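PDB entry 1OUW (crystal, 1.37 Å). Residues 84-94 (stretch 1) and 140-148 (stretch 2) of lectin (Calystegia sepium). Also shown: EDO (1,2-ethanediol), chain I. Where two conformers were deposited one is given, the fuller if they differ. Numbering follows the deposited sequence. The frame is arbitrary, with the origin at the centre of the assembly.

Stretch 1 84-94: GISGTFGIYLD
Stretch 2 (140-148) YYVDAIGTY

Two extended strands, 84-92 and 142-148, pass each other nearly antiparallel, at 166° between their N-to-C directions, with axes 8.4 Å apart at closest. That gap is too wide for backbone pairing, and no hydrogen bond crosses it; side chains fill the space, and the two stretches together bury 386 Å², both sides summed. The register runs Ile 85 with Thr 147 (CA to CA 8.2 Å), Phe 89 with Asp 143 (CA to CA 8.4 Å) and Tyr 92 with Tyr 141 (CA to CA 8.9 Å).

Phe 89 covers the most. At phi/psi -120/142 its CA-to-CB bond points toward the other strand, and chi1 -80° (m) with chi2 87° brings the far end of the ring, CE2 and CZ, up to the main chain of the other strand. CE2 lies 3.3 Å from Asp 143 O, and CZ lies 3.9 Å from Ala 144 CA. Asp 143 and Ala 144 point their CB atoms away, so the ring meets main chain here.

Ile 85 (-133/158; chi1 p, chi2 t) fills one end of the contact, with the tyrosine pair at the other. Its CD1 sits 3.8 Å from Thr 147 CG2 and 4.1 Å from Ile 145 CG1, touching two residues whose CA-to-CB bonds both point toward stretch 1. Ile 145 is t, t at -150/142; Thr 147 is p at -128/153.

Tyr 141 (-130/-172; chi1 -48°, m; chi2 116°) precedes its strand and offers a ring face to the edge of Tyr 92 (-137/121; chi1 t, chi2 59°). The centroids are 5.3 Å apart, the planes at 77°, with Tyr 92 CE2 3.8 Å from Tyr 141 CE2. Leu 93, left-handed at 52/49 with chi1 m and chi2 t, brings CD1 to 3.0 Å from Tyr 141 OH, a tight approach; that hydroxyl is hydrogen-bonded elsewhere in the structure.

Ethanediol O2 accepts from Tyr 141 N (2.8 Å) and donates to Asp 143 OD1 (2.8 Å from O2).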

# COMPACT_ATOMS: atom_id res chain seq x y z
N GLY B 84 5.69 -16.72 3.63
CA GLY B 84 4.64 -17.01 4.59
C GLY B 84 4.65 -16.08 5.79
O GLY B 84 5.68 -15.45 6.10
N ILE B 85 3.50 -15.97 6.47
CA ILE B 85 3.46 -15.39 7.81
C ILE B 85 2.64 -16.30 8.72
O ILE B 85 1.81 -17.10 8.27
CB ILE B 85 2.90 -13.94 7.84
CG1 ILE B 85 1.48 -13.86 7.32
CG2 ILE B 85 3.78 -13.00 7.07
CD1 ILE B 85 0.83 -12.52 7.59
N SER B 86 2.89 -16.15 10.01
CA SER B 86 2.16 -16.83 11.05
C SER B 86 2.26 -15.99 12.31
O SER B 86 3.05 -15.06 12.40
CB SER B 86 2.71 -18.25 11.25
OG SER B 86 4.08 -18.23 11.63
N GLY B 87 1.47 -16.31 13.32
CA GLY B 87 1.53 -15.55 14.56
C GLY B 87 0.40 -15.88 15.48
O GLY B 87 -0.20 -16.94 15.36
N THR B 88 0.10 -14.97 16.40
CA THR B 88 -1.04 -15.14 17.28
C THR B 88 -1.75 -13.81 17.48
O THR B 88 -1.14 -12.74 17.39
CB THR B 88 -0.62 -15.68 18.67
OG1 THR B 88 0.26 -14.74 19.30
CG2 THR B 88 0.18 -17.01 18.60
N PHE B 89 -3.01 -13.91 17.86
CA PHE B 89 -3.83 -12.79 18.29
C PHE B 89 -4.31 -13.04 19.71
O PHE B 89 -4.62 -14.16 20.09
CB PHE B 89 -5.04 -12.64 17.36
CG PHE B 89 -4.70 -11.94 16.09
CD1 PHE B 89 -4.23 -12.63 14.99
CD2 PHE B 89 -4.80 -10.56 16.00
CE1 PHE B 89 -3.90 -11.97 13.82
CE2 PHE B 89 -4.46 -9.90 14.83
CZ PHE B 89 -4.01 -10.62 13.75
N GLY B 90 -4.36 -11.98 20.50
CA GLY B 90 -4.80 -12.10 21.88
C GLY B 90 -4.87 -10.75 22.55
O GLY B 90 -4.71 -9.72 21.93
N ILE B 91 -5.07 -10.75 23.85
CA ILE B 91 -5.35 -9.50 24.55
C ILE B 91 -4.09 -8.74 24.90
O ILE B 91 -3.16 -9.29 25.49
CB ILE B 91 -6.17 -9.77 25.82
CG1 ILE B 91 -7.48 -10.50 25.48
CG2 ILE B 91 -6.44 -8.46 26.57
CD1 ILE B 91 -8.44 -9.74 24.61
N TYR B 92 -4.08 -7.46 24.54
CA TYR B 92 -3.09 -6.50 25.00
C TYR B 92 -3.87 -5.24 25.34
O TYR B 92 -4.57 -4.70 24.48
CB TYR B 92 -2.08 -6.19 23.89
CG TYR B 92 -1.04 -5.14 24.28
CD1 TYR B 92 -0.21 -5.35 25.37
CD2 TYR B 92 -0.89 -3.95 23.56
CE1 TYR B 92 0.75 -4.39 25.74
CE2 TYR B 92 0.07 -3.00 23.93
CZ TYR B 92 0.87 -3.23 25.01
OH TYR B 92 1.82 -2.31 25.41
N LEU B 93 -3.77 -4.81 26.59
CA LEU B 93 -4.47 -3.61 27.07
C LEU B 93 -5.96 -3.70 26.75
O LEU B 93 -6.54 -2.78 26.17
CB LEU B 93 -3.83 -2.34 26.49
CG LEU B 93 -2.32 -2.24 26.67
CD1 LEU B 93 -1.81 -0.95 26.01
CD2 LEU B 93 -1.91 -2.31 28.12
N ASP B 94 -6.55 -4.84 27.07
CA ASP B 94 -7.99 -5.10 26.89
C ASP B 94 -8.49 -5.22 25.45
O ASP B 94 -9.68 -5.47 25.24
CB ASP B 94 -8.85 -4.08 27.65
CG ASP B 94 -8.72 -4.21 29.13
OD1 ASP B 94 -8.25 -5.24 29.63
OD2 ASP B 94 -9.15 -3.32 29.90
N TYR B 140 -4.55 1.79 17.13
CA TYR B 140 -3.47 1.90 18.09
C TYR B 140 -2.54 0.70 17.98
O TYR B 140 -1.34 0.82 18.20
CB TYR B 140 -4.01 2.00 19.51
CG TYR B 140 -4.65 3.34 19.86
CD1 TYR B 140 -5.02 4.27 18.89
CD2 TYR B 140 -4.87 3.68 21.18
CE1 TYR B 140 -5.59 5.48 19.24
CE2 TYR B 140 -5.43 4.86 21.52
CZ TYR B 140 -5.81 5.76 20.55
OH TYR B 140 -6.39 6.99 20.91
N TYR B 141 -3.10 -0.45 17.62
CA TYR B 141 -2.35 -1.70 17.51
C TYR B 141 -2.64 -2.34 16.16
O TYR B 141 -3.22 -1.70 15.29
CB TYR B 141 -2.70 -2.64 18.67
CG TYR B 141 -2.65 -1.90 19.96
CD1 TYR B 141 -3.79 -1.72 20.73
CD2 TYR B 141 -1.48 -1.27 20.35
CE1 TYR B 141 -3.73 -0.99 21.90
CE2 TYR B 141 -1.41 -0.54 21.50
CZ TYR B 141 -2.54 -0.39 22.27
OH TYR B 141 -2.47 0.35 23.42
N VAL B 142 -2.18 -3.55 15.92
CA VAL B 142 -2.47 -4.22 14.65
C VAL B 142 -3.62 -5.17 14.89
O VAL B 142 -3.51 -6.12 15.67
CB VAL B 142 -1.24 -4.95 14.10
CG1 VAL B 142 -1.60 -5.68 12.81
CG2 VAL B 142 -0.09 -3.95 13.90
N ASP B 143 -4.75 -4.93 14.24
CA ASP B 143 -5.98 -5.68 14.45
C ASP B 143 -6.11 -6.88 13.54
O ASP B 143 -6.80 -7.83 13.90
CB ASP B 143 -7.18 -4.77 14.24
CG ASP B 143 -7.26 -3.68 15.25
OD1 ASP B 143 -6.71 -2.60 14.98
OD2 ASP B 143 -7.92 -3.79 16.33
N ALA B 144 -5.50 -6.84 12.36
CA ALA B 144 -5.58 -7.93 11.41
C ALA B 144 -4.46 -7.80 10.40
O ALA B 144 -3.99 -6.69 10.15
CB ALA B 144 -6.89 -7.92 10.69
N ILE B 145 -4.05 -8.92 9.84
CA ILE B 145 -3.09 -8.91 8.75
C ILE B 145 -3.29 -10.08 7.83
O ILE B 145 -3.64 -11.19 8.25
CB ILE B 145 -1.64 -8.90 9.31
CG1 ILE B 145 -0.59 -8.74 8.19
CG2 ILE B 145 -1.35 -10.16 10.18
CD1 ILE B 145 0.78 -8.26 8.68
N GLY B 146 -3.11 -9.81 6.55
CA GLY B 146 -3.15 -10.80 5.50
C GLY B 146 -2.12 -10.49 4.44
O GLY B 146 -1.32 -9.57 4.60
N THR B 147 -2.11 -11.28 3.37
CA THR B 147 -1.07 -11.18 2.36
C THR B 147 -1.63 -11.04 0.96
O THR B 147 -2.75 -11.51 0.65
CB THR B 147 -0.16 -12.41 2.39
OG1 THR B 147 -0.97 -13.56 2.16
CG2 THR B 147 0.50 -12.59 3.76
N TYR B 148 -0.85 -10.42 0.09
CA TYR B 148 -0.98 -10.48 -1.37
C TYR B 148 0.05 -11.46 -1.90
O TYR B 148 1.19 -11.49 -1.45
CB TYR B 148 -0.75 -9.11 -2.03
CG TYR B 148 -1.77 -8.09 -1.70
CD1 TYR B 148 -3.02 -8.16 -2.29
CD2 TYR B 148 -1.49 -7.04 -0.83
CE1 TYR B 148 -3.97 -7.24 -1.99
CE2 TYR B 148 -2.46 -6.10 -0.53
CZ TYR B 148 -3.69 -6.21 -1.12
OH TYR B 148 -4.68 -5.29 -0.83
C1 EDO I . -7.88 -0.24 17.86
O1 EDO I . -7.28 1.05 17.98
C2 EDO I . -6.82 -1.27 18.14
O2 EDO I . -5.83 -1.12 17.16